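Local coordinates for protein alginate lyase AlgAT5 (Defluviitalea, PDB 5ZQI) that probably cleaves alginate by beta-elimination, as expected of a beta-sandwich lyase of polysaccharide lyase family 7, at residues A[91-96]-A[102-107]; A[69-72]-A[76-79]; A[65-70]-A[262-267]; A[164-167]-A[173-176]. All coordinates share one frame; numbering follows the deposited sequence.

In the fold
The four contacts belong to one beta-sandwich of two antiparallel sheets. Interactions 1, 2 and 4 are hairpins; interaction 3 joins the two sheets across the core. Interactions 2 and 3 share Leu69 and Thr70 on strand 67-70, and Lys68 NZ forms a salt bridge with Glu78 OE1 (2.9 Å). Interaction 1 packs on interaction 2, where Phe93 CD2 meets Leu69 CD2 at 3.7 Å and Tyr92 leans on Pro72. Interaction 4 lies in the same sheet as interaction 2, their centres about 18 Å apart. Its segment 164-167 carries the Gln-Ile-His sequence of PL7 lyases, and its Gln165 face probably lines the active-site cleft, as in relatives.

Interaction 1: residues A[91-96]-A[102-107]; sequences EYFHVN and VVFKAH
Lys105 reaches across the hairpin to Glu91, and NZ lies 2.8 Å from OE2, at its anti lone pair, in a salt bridge. Glu91 has two conformers, so the bridge may be made only part of the time. The lysine is extended, with CG anti to its own N (chi1 171°), which runs the aliphatic chain past the Glu91 carbonyl and brings the ammonium to the carboxylate. A methionine in place of this lysine would probably leave the Glu91 carboxylate without its charge partner.

Next to it, the hydroxyl of Tyr92 sits over one face of the His107 imidazole, OH to CE1 3.3 Å. The rings barely overlap. On the other side of the sheet, the edge of Phe93 is turned toward the face of Phe104, offset, planes at 65°, with Phe93 CE1 3.6 Å from Phe104 CE2. On the face opposite the phenylalanines, Val103 CB packs over the His94 imidazole.

In the backbone, Val103 N bonds to His94 O (2.8 Å), His94 N to Val103 O (3.2 Å) and Lys105 N to Tyr92 O (3.0 Å). Asn96 ND2 bonds to Glu260, and OD1 takes the backbone N-H groups of Asp100 and Ala101.

Strand 93-95 is one of the two edge strands of its sheet. Strand 102-107 separates it from strand 256-269, where Tyr256 makes a cation-pi contact with Lys105. Phe93 packs on helix 58-61 and on Cys121 of the facing sheet, and Phe104 on Leu123.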
# COMPACT_ATOMS: atom_id res chain seq x y z
N GLU A 91 9.13 -4.35 14.98
CA GLU A 91 8.54 -3.01 14.96
C GLU A 91 7.82 -2.68 13.66
O GLU A 91 6.77 -2.02 13.70
CB GLU A 91 9.62 -1.95 15.19
CG GLU A 91 9.05 -0.53 15.35
CD GLU A 91 10.05 0.46 15.86
OE1 GLU A 91 11.23 0.09 16.04
OE2 GLU A 91 9.65 1.62 16.10
N TYR A 92 8.35 -3.09 12.51
CA TYR A 92 7.85 -2.56 11.24
C TYR A 92 6.98 -3.50 10.44
O TYR A 92 6.19 -2.99 9.62
CB TYR A 92 9.05 -2.11 10.36
CG TYR A 92 9.90 -1.06 11.03
CD1 TYR A 92 9.37 0.15 11.42
CD2 TYR A 92 11.23 -1.30 11.32
CE1 TYR A 92 10.14 1.10 12.05
CE2 TYR A 92 11.99 -0.38 11.99
CZ TYR A 92 11.46 0.80 12.35
OH TYR A 92 12.26 1.72 12.98
N PHE A 93 7.05 -4.82 10.66
CA PHE A 93 6.37 -5.78 9.77
C PHE A 93 6.14 -7.09 10.52
O PHE A 93 7.02 -7.95 10.58
CB PHE A 93 7.20 -6.00 8.51
CG PHE A 93 6.63 -7.01 7.53
CD1 PHE A 93 5.55 -6.69 6.73
CD2 PHE A 93 7.21 -8.27 7.38
CE1 PHE A 93 5.07 -7.59 5.81
CE2 PHE A 93 6.73 -9.18 6.48
CZ PHE A 93 5.65 -8.83 5.66
N HIS A 94 4.99 -7.20 11.13
CA HIS A 94 4.71 -8.30 12.03
C HIS A 94 3.25 -8.54 12.24
O HIS A 94 2.49 -7.75 11.95
CB HIS A 94 5.41 -8.00 13.39
CG HIS A 94 4.85 -6.87 14.14
ND1 HIS A 94 5.28 -5.60 13.97
CD2 HIS A 94 3.85 -6.80 15.01
CE1 HIS A 94 4.57 -4.80 14.72
NE2 HIS A 94 3.70 -5.50 15.37
N VAL A 95 2.94 -9.71 12.80
CA VAL A 95 1.54 -10.01 13.09
C VAL A 95 1.09 -9.28 14.35
O VAL A 95 1.83 -9.19 15.34
CB VAL A 95 1.33 -11.53 13.22
CG1 VAL A 95 -0.14 -11.88 13.54
CG2 VAL A 95 1.78 -12.23 11.93
N ASN A 96 -0.15 -8.78 14.32
CA ASN A 96 -0.66 -8.04 15.46
C ASN A 96 -0.90 -8.98 16.65
O ASN A 96 -0.81 -10.21 16.57
CB ASN A 96 -1.94 -7.29 15.08
CG ASN A 96 -3.11 -8.20 14.66
OD1 ASN A 96 -3.03 -9.42 14.71
ND2 ASN A 96 -4.21 -7.59 14.29
N VAL A 102 -1.55 -8.20 9.62
CA VAL A 102 -0.14 -7.81 9.53
C VAL A 102 -0.03 -6.30 9.73
O VAL A 102 -0.69 -5.53 9.02
CB VAL A 102 0.47 -8.22 8.18
CG1 VAL A 102 1.93 -7.79 8.08
CG2 VAL A 102 0.39 -9.71 7.97
N VAL A 103 0.82 -5.91 10.66
CA VAL A 103 1.11 -4.52 10.99
C VAL A 103 2.24 -4.02 10.10
O VAL A 103 3.30 -4.66 10.02
CB VAL A 103 1.50 -4.39 12.47
CG1 VAL A 103 1.87 -2.92 12.79
CG2 VAL A 103 0.40 -4.88 13.37
N PHE A 104 2.01 -2.89 9.42
CA PHE A 104 3.02 -2.19 8.62
C PHE A 104 3.23 -0.83 9.27
O PHE A 104 2.28 -0.06 9.41
CB PHE A 104 2.58 -2.00 7.17
CG PHE A 104 2.35 -3.26 6.39
CD1 PHE A 104 1.17 -3.99 6.54
CD2 PHE A 104 3.27 -3.70 5.46
CE1 PHE A 104 0.97 -5.13 5.78
CE2 PHE A 104 3.07 -4.83 4.72
CZ PHE A 104 1.92 -5.55 4.87
N LYS A 105 4.48 -0.51 9.61
CA LYS A 105 4.83 0.77 10.22
C LYS A 105 5.98 1.40 9.45
O LYS A 105 6.97 0.73 9.18
CB LYS A 105 5.23 0.58 11.70
CG LYS A 105 5.82 1.83 12.34
CD LYS A 105 6.10 1.63 13.82
CE LYS A 105 6.86 2.82 14.39
NZ LYS A 105 7.14 2.72 15.84
N ALA A 106 5.88 2.70 9.15
CA ALA A 106 7.01 3.46 8.62
C ALA A 106 7.07 4.80 9.34
O ALA A 106 6.13 5.59 9.28
CB ALA A 106 6.90 3.64 7.10
N HIS A 107 8.19 5.02 10.02
CA HIS A 107 8.41 6.24 10.78
C HIS A 107 9.01 7.35 9.93
O HIS A 107 9.70 7.10 8.95
CB HIS A 107 9.31 5.96 11.99
CG HIS A 107 10.65 5.41 11.63
ND1 HIS A 107 10.82 4.32 10.79
CD2 HIS A 107 11.90 5.80 11.98
CE1 HIS A 107 12.11 4.08 10.65
NE2 HIS A 107 12.78 4.95 11.37

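Interaction 2: residues A[69-72]-A[76-79]; sequences LTLP and AEEI
A short beta hairpin joins strands 67-70 and 78-79, with Leu69 paired to Ile79 and Thr70 to Glu78. Leu69 and Ile79 exchange two backbone bonds, Leu69 N to Ile79 O at 2.9 Å and Ile79 N to Leu69 O at 2.8 Å. The first is almost straight, 176° at the hydrogen. Beyond the strands, Leu71 N bonds to Glu77 O at 2.9 Å and extends the pairing toward the turn.

The Thr70 and Glu78 side chains share a water. It lies 2.8 Å from Thr70 OG1 and donates to Glu78 OE2 at 2.7 Å. The other oxygen of Glu78 makes a salt bridge with Lys68. Thr70 turns its methyl the other way: CG2 is anti to the backbone N and lies 3.7 Å from Ala76 O. A valine here would probably cost the water its hydroxyl partner and leave the Glu78 carboxylate less fixed on this side. On the Leu69 and Ile79 face, Leu71 CD1 rests 4.1 Å from Ile79 CG1.

Strand 120-127 runs antiparallel along the other edge of strand 67-70, and the Thr70 backbone bonds to that of Glu122. Leu69 packs on Cys121 and Leu123 of that strand, while Pro72 reaches Ala106 and His107 of strand 102-107.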
# COMPACT_ATOMS: atom_id res chain seq x y z
N LEU A 69 9.01 -7.01 -0.23
CA LEU A 69 8.81 -5.99 0.80
C LEU A 69 9.94 -4.97 0.77
O LEU A 69 11.11 -5.36 0.75
CB LEU A 69 8.75 -6.64 2.18
CG LEU A 69 8.62 -5.70 3.38
CD1 LEU A 69 7.26 -5.06 3.45
CD2 LEU A 69 8.91 -6.50 4.67
N THR A 70 9.60 -3.68 0.79
CA THR A 70 10.56 -2.61 1.06
C THR A 70 10.39 -2.11 2.49
O THR A 70 9.26 -1.86 2.94
CB THR A 70 10.40 -1.45 0.09
OG1 THR A 70 10.54 -1.95 -1.25
CG2 THR A 70 11.46 -0.36 0.38
N LEU A 71 11.51 -1.99 3.22
CA LEU A 71 11.55 -1.57 4.61
C LEU A 71 11.83 -0.09 4.78
O LEU A 71 12.31 0.59 3.86
CB LEU A 71 12.64 -2.35 5.34
CG LEU A 71 12.43 -3.86 5.53
CD1 LEU A 71 13.71 -4.53 6.03
CD2 LEU A 71 11.28 -4.17 6.44
N PRO A 72 11.52 0.45 5.99
CA PRO A 72 11.88 1.85 6.28
C PRO A 72 13.24 2.03 6.96
O PRO A 72 13.56 3.10 7.50
CB PRO A 72 10.76 2.30 7.22
CG PRO A 72 10.45 1.02 7.99
CD PRO A 72 10.56 -0.10 6.97
N ALA A 76 16.44 1.33 2.99
CA ALA A 76 15.23 0.88 2.29
C ALA A 76 15.45 -0.50 1.67
O ALA A 76 15.12 -0.77 0.51
CB ALA A 76 14.80 1.92 1.25
N GLU A 77 15.91 -1.42 2.51
CA GLU A 77 16.19 -2.79 2.09
C GLU A 77 14.95 -3.49 1.56
O GLU A 77 13.84 -3.32 2.09
CB GLU A 77 16.75 -3.57 3.29
CG GLU A 77 17.02 -5.04 3.06
CD GLU A 77 17.61 -5.71 4.28
OE1 GLU A 77 17.73 -5.03 5.30
OE2 GLU A 77 17.95 -6.90 4.21
N GLU A 78 15.15 -4.31 0.53
CA GLU A 78 14.11 -5.17 0.02
C GLU A 78 14.28 -6.59 0.54
O GLU A 78 15.39 -7.14 0.54
CB GLU A 78 14.09 -5.21 -1.51
CG GLU A 78 13.75 -3.89 -2.15
CD GLU A 78 13.54 -3.98 -3.65
OE1 GLU A 78 13.93 -5.01 -4.25
OE2 GLU A 78 12.99 -3.02 -4.23
N ILE A 79 13.17 -7.17 1.00
CA ILE A 79 13.10 -8.58 1.36
C ILE A 79 12.28 -9.27 0.28
O ILE A 79 11.08 -8.97 0.13
CB ILE A 79 12.47 -8.80 2.74
CG1 ILE A 79 13.05 -7.89 3.84
CG2 ILE A 79 12.60 -10.30 3.13
CD1 ILE A 79 14.52 -8.05 4.11
O HOH W 1 12.39 -0.74 -2.96

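Interaction 3: residues A[65-70]-A[262-267]; sequences TNWKLT and YNLVVT
A single indole carries this contact: Trp67 meets Leu264 and Val266, and no direct hydrogen bond joins the two segments. Most of the touching is done by the benzene half of the ring. Its CZ2 lies 3.6 Å from Leu264 CD2 and 3.7 Å from Val266 CG2, so both methyls converge on one ring atom. Leu264 CD2 also comes close to Trp67 CE2, at 3.7 Å, and Val266 CG2 to Trp67 CH2, at 3.9 Å. Leu264 approaches from the direction opposite to Trp67, and Val266 comes across it.

The polar edge of the indole is linked through a water. Trp67 NE1 donates to it at 3.0 Å, and the water lies at the ring edge, in plane. It donates in turn to Leu264 O at 3.1 Å.

The contact crosses the core of the beta-sandwich. Strand 67-70 lies in one sheet and strand 256-269 in the other. Trp67 has CG anti to its carbonyl carbon (chi1 -64°), which sends the ring over to the facing sheet. Leu264 has CG anti to its N (chi1 180°), which, with chi2 near 63°, brings CD2 up to the indole.

Around them, Leu123 of strand 120-127 touches both Trp67 and Leu264. Val266 packs on Met145 and Phe237, and Leu264 on Ile147 and Ala239.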
# COMPACT_ATOMS: atom_id res chain seq x y z
N THR A 65 3.45 -14.90 -1.52
CA THR A 65 4.17 -15.55 -2.60
C THR A 65 4.64 -14.57 -3.67
O THR A 65 5.80 -14.62 -4.09
CB THR A 65 3.27 -16.62 -3.22
OG1 THR A 65 2.85 -17.55 -2.21
CG2 THR A 65 4.00 -17.37 -4.35
N ASN A 66 3.74 -13.74 -4.17
CA ASN A 66 4.02 -12.86 -5.30
C ASN A 66 4.11 -11.42 -4.84
O ASN A 66 3.54 -10.51 -5.45
CB ASN A 66 2.95 -13.04 -6.38
CG ASN A 66 3.25 -14.20 -7.29
OD1 ASN A 66 4.41 -14.59 -7.45
ND2 ASN A 66 2.21 -14.77 -7.87
N TRP A 67 4.89 -11.20 -3.79
CA TRP A 67 5.20 -9.87 -3.33
C TRP A 67 6.67 -9.81 -2.94
O TRP A 67 7.28 -10.82 -2.63
CB TRP A 67 4.36 -9.48 -2.12
CG TRP A 67 2.85 -9.37 -2.29
CD1 TRP A 67 1.92 -10.30 -1.96
CD2 TRP A 67 2.13 -8.25 -2.81
NE1 TRP A 67 0.66 -9.82 -2.23
CE2 TRP A 67 0.76 -8.56 -2.75
CE3 TRP A 67 2.52 -7.00 -3.31
CZ2 TRP A 67 -0.21 -7.69 -3.19
CZ3 TRP A 67 1.55 -6.13 -3.75
CH2 TRP A 67 0.19 -6.47 -3.66
N LYS A 68 7.22 -8.60 -2.91
CA LYS A 68 8.47 -8.30 -2.22
C LYS A 68 8.23 -7.11 -1.31
O LYS A 68 7.32 -6.31 -1.56
CB LYS A 68 9.63 -8.05 -3.18
CG LYS A 68 9.56 -6.85 -4.04
CD LYS A 68 10.90 -6.66 -4.80
CE LYS A 68 10.80 -5.55 -5.81
NZ LYS A 68 12.12 -5.33 -6.47
N LEU A 69 9.01 -7.01 -0.23
CA LEU A 69 8.81 -5.99 0.80
C LEU A 69 9.94 -4.97 0.77
O LEU A 69 11.11 -5.36 0.75
CB LEU A 69 8.75 -6.64 2.18
CG LEU A 69 8.62 -5.70 3.38
CD1 LEU A 69 7.26 -5.06 3.45
CD2 LEU A 69 8.91 -6.50 4.67
N THR A 70 9.60 -3.68 0.79
CA THR A 70 10.56 -2.61 1.06
C THR A 70 10.39 -2.11 2.49
O THR A 70 9.26 -1.86 2.94
CB THR A 70 10.40 -1.45 0.09
OG1 THR A 70 10.54 -1.95 -1.25
CG2 THR A 70 11.46 -0.36 0.38
N TYR A 262 -5.69 -7.25 7.06
CA TYR A 262 -6.33 -8.51 7.41
C TYR A 262 -6.42 -9.48 6.25
O TYR A 262 -6.24 -10.69 6.45
CB TYR A 262 -7.76 -8.22 7.91
CG TYR A 262 -7.83 -7.60 9.27
CD1 TYR A 262 -7.62 -6.24 9.43
CD2 TYR A 262 -8.07 -8.37 10.40
CE1 TYR A 262 -7.61 -5.72 10.65
CE2 TYR A 262 -8.12 -7.82 11.64
CZ TYR A 262 -7.85 -6.54 11.78
OH TYR A 262 -7.94 -5.93 13.06
N ASN A 263 -6.66 -8.97 5.04
CA ASN A 263 -6.76 -9.79 3.84
C ASN A 263 -6.24 -8.95 2.68
O ASN A 263 -6.37 -7.73 2.66
CB ASN A 263 -8.22 -10.24 3.56
CG ASN A 263 -8.80 -11.13 4.66
OD1 ASN A 263 -8.49 -12.33 4.76
ND2 ASN A 263 -9.64 -10.55 5.49
N LEU A 264 -5.65 -9.63 1.71
CA LEU A 264 -4.98 -9.02 0.56
C LEU A 264 -5.04 -10.02 -0.57
O LEU A 264 -4.59 -11.16 -0.40
CB LEU A 264 -3.54 -8.66 0.89
CG LEU A 264 -2.71 -8.01 -0.21
CD1 LEU A 264 -3.30 -6.68 -0.61
CD2 LEU A 264 -1.27 -7.81 0.30
N VAL A 265 -5.57 -9.61 -1.72
CA VAL A 265 -5.63 -10.47 -2.89
C VAL A 265 -5.39 -9.65 -4.15
O VAL A 265 -5.87 -8.53 -4.29
CB VAL A 265 -6.98 -11.24 -3.01
CG1 VAL A 265 -8.14 -10.32 -3.29
CG2 VAL A 265 -6.91 -12.36 -4.04
N VAL A 266 -4.62 -10.23 -5.06
CA VAL A 266 -4.41 -9.72 -6.41
C VAL A 266 -4.82 -10.81 -7.38
O VAL A 266 -4.42 -11.97 -7.22
CB VAL A 266 -2.95 -9.30 -6.65
CG1 VAL A 266 -2.68 -9.10 -8.12
CG2 VAL A 266 -2.66 -8.02 -5.89
N THR A 267 -5.63 -10.43 -8.37
CA THR A 267 -6.02 -11.35 -9.43
C THR A 267 -5.80 -10.72 -10.80
O THR A 267 -5.90 -9.50 -10.98
CB THR A 267 -7.49 -11.78 -9.32
OG1 THR A 267 -8.36 -10.68 -9.61
CG2 THR A 267 -7.84 -12.37 -7.98
O HOH W 2 -1.70 -11.47 -1.40

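Interaction 4: residues A[164-167]-A[173-176]; sequences GQIH and VIMI
Ile166 O is gripped by two backbone amides. Val173 N donates to it at 2.7 Å and Ile174 N at 3.3 Å, both from the same face of the carbonyl plane. The longer bond is also the more bent, 142° at the hydrogen against 165°. Two successive residues facing Ile166 make this a classic beta bulge, and the chain turns a corner at Val173. Ile166 N donates back to Ile174 O at 3.0 Å. Farther along, Ile176 N bonds to Gly164 O at 2.8 Å and is nearly straight.

The pair forms the hairpin of strands 160-167 and 172-179 in the larger sheet of the beta-sandwich. Residues 165-167 read Gln-Ile-His, a signature of PL7 lyases. Its Gln and His line the active-site cleft in relatives, and Gln165 and His167 probably do so here, while Ile166 points into the core.

Gln165 and Met175 lie side by side, pointing the same way. Gln165 OE1 is 3.4 Å from Met175 SD and also lies at the edge of the His167 ring, in its plane. The amide NE2 is held by Glu122.

On the opposite face, Ile166 CG2 packs against Val173 CB at 3.9 Å. Ile166 CD1 meets Ile174 CG1 at 4.2 Å. Ile166 CG1 is anti to the carbonyl carbon (chi1 -63°), which carries CD1 to Ile174. This face continues onto Ile209 and Ile216 of the other sheet.

Gly164 has backbone angles at which a CB would press on the carbonyl O of the preceding residue. One would also lie tight against Ile176 CG1.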
# COMPACT_ATOMS: atom_id res chain seq x y z
N GLY A 164 -2.11 1.69 -0.44
CA GLY A 164 -2.53 1.01 -1.65
C GLY A 164 -2.22 1.86 -2.86
O GLY A 164 -2.51 3.07 -2.88
N GLN A 165 -1.60 1.26 -3.87
CA GLN A 165 -1.29 1.99 -5.09
C GLN A 165 -1.40 1.11 -6.32
O GLN A 165 -1.24 -0.12 -6.28
CB GLN A 165 0.15 2.53 -5.10
CG GLN A 165 0.62 3.25 -3.89
CD GLN A 165 1.99 3.86 -4.13
OE1 GLN A 165 2.19 4.56 -5.12
NE2 GLN A 165 2.94 3.59 -3.25
N ILE A 166 -1.60 1.77 -7.46
CA ILE A 166 -1.06 1.30 -8.74
C ILE A 166 0.10 2.23 -9.06
O ILE A 166 -0.06 3.45 -8.99
CB ILE A 166 -2.10 1.35 -9.88
CG1 ILE A 166 -3.27 0.42 -9.60
CG2 ILE A 166 -1.38 0.96 -11.22
CD1 ILE A 166 -4.43 0.62 -10.62
N HIS A 167 1.24 1.66 -9.46
CA HIS A 167 2.46 2.37 -9.82
C HIS A 167 2.90 1.90 -11.20
O HIS A 167 2.65 0.76 -11.56
CB HIS A 167 3.55 2.10 -8.75
CG HIS A 167 4.59 3.17 -8.63
ND1 HIS A 167 5.66 3.26 -9.50
CD2 HIS A 167 4.76 4.17 -7.72
CE1 HIS A 167 6.43 4.27 -9.15
NE2 HIS A 167 5.90 4.85 -8.09
N VAL A 173 0.21 5.85 -10.30
CA VAL A 173 -0.92 6.02 -11.20
C VAL A 173 -2.14 6.43 -10.37
O VAL A 173 -2.73 7.48 -10.61
CB VAL A 173 -1.15 4.73 -12.00
CG1 VAL A 173 -2.39 4.88 -12.91
CG2 VAL A 173 0.05 4.37 -12.89
N ILE A 174 -2.48 5.63 -9.37
CA ILE A 174 -3.38 6.09 -8.31
C ILE A 174 -2.84 5.65 -6.96
O ILE A 174 -2.10 4.67 -6.85
CB ILE A 174 -4.84 5.61 -8.48
CG1 ILE A 174 -4.94 4.10 -8.40
CG2 ILE A 174 -5.47 6.16 -9.75
CD1 ILE A 174 -6.35 3.61 -8.01
N MET A 175 -3.24 6.38 -5.92
CA MET A 175 -2.93 6.03 -4.55
C MET A 175 -4.16 6.18 -3.66
O MET A 175 -4.97 7.10 -3.83
CB MET A 175 -1.79 6.90 -3.96
CG MET A 175 -0.51 6.87 -4.78
SD MET A 175 0.95 7.48 -3.94
CE MET A 175 0.41 9.15 -3.65
N ILE A 176 -4.30 5.25 -2.72
CA ILE A 176 -5.31 5.32 -1.67
C ILE A 176 -4.70 6.10 -0.51
O ILE A 176 -3.77 5.62 0.13
CB ILE A 176 -5.76 3.92 -1.25
CG1 ILE A 176 -6.14 3.07 -2.47
CG2 ILE A 176 -6.94 4.01 -0.25
CD1 ILE A 176 -7.24 3.63 -3.37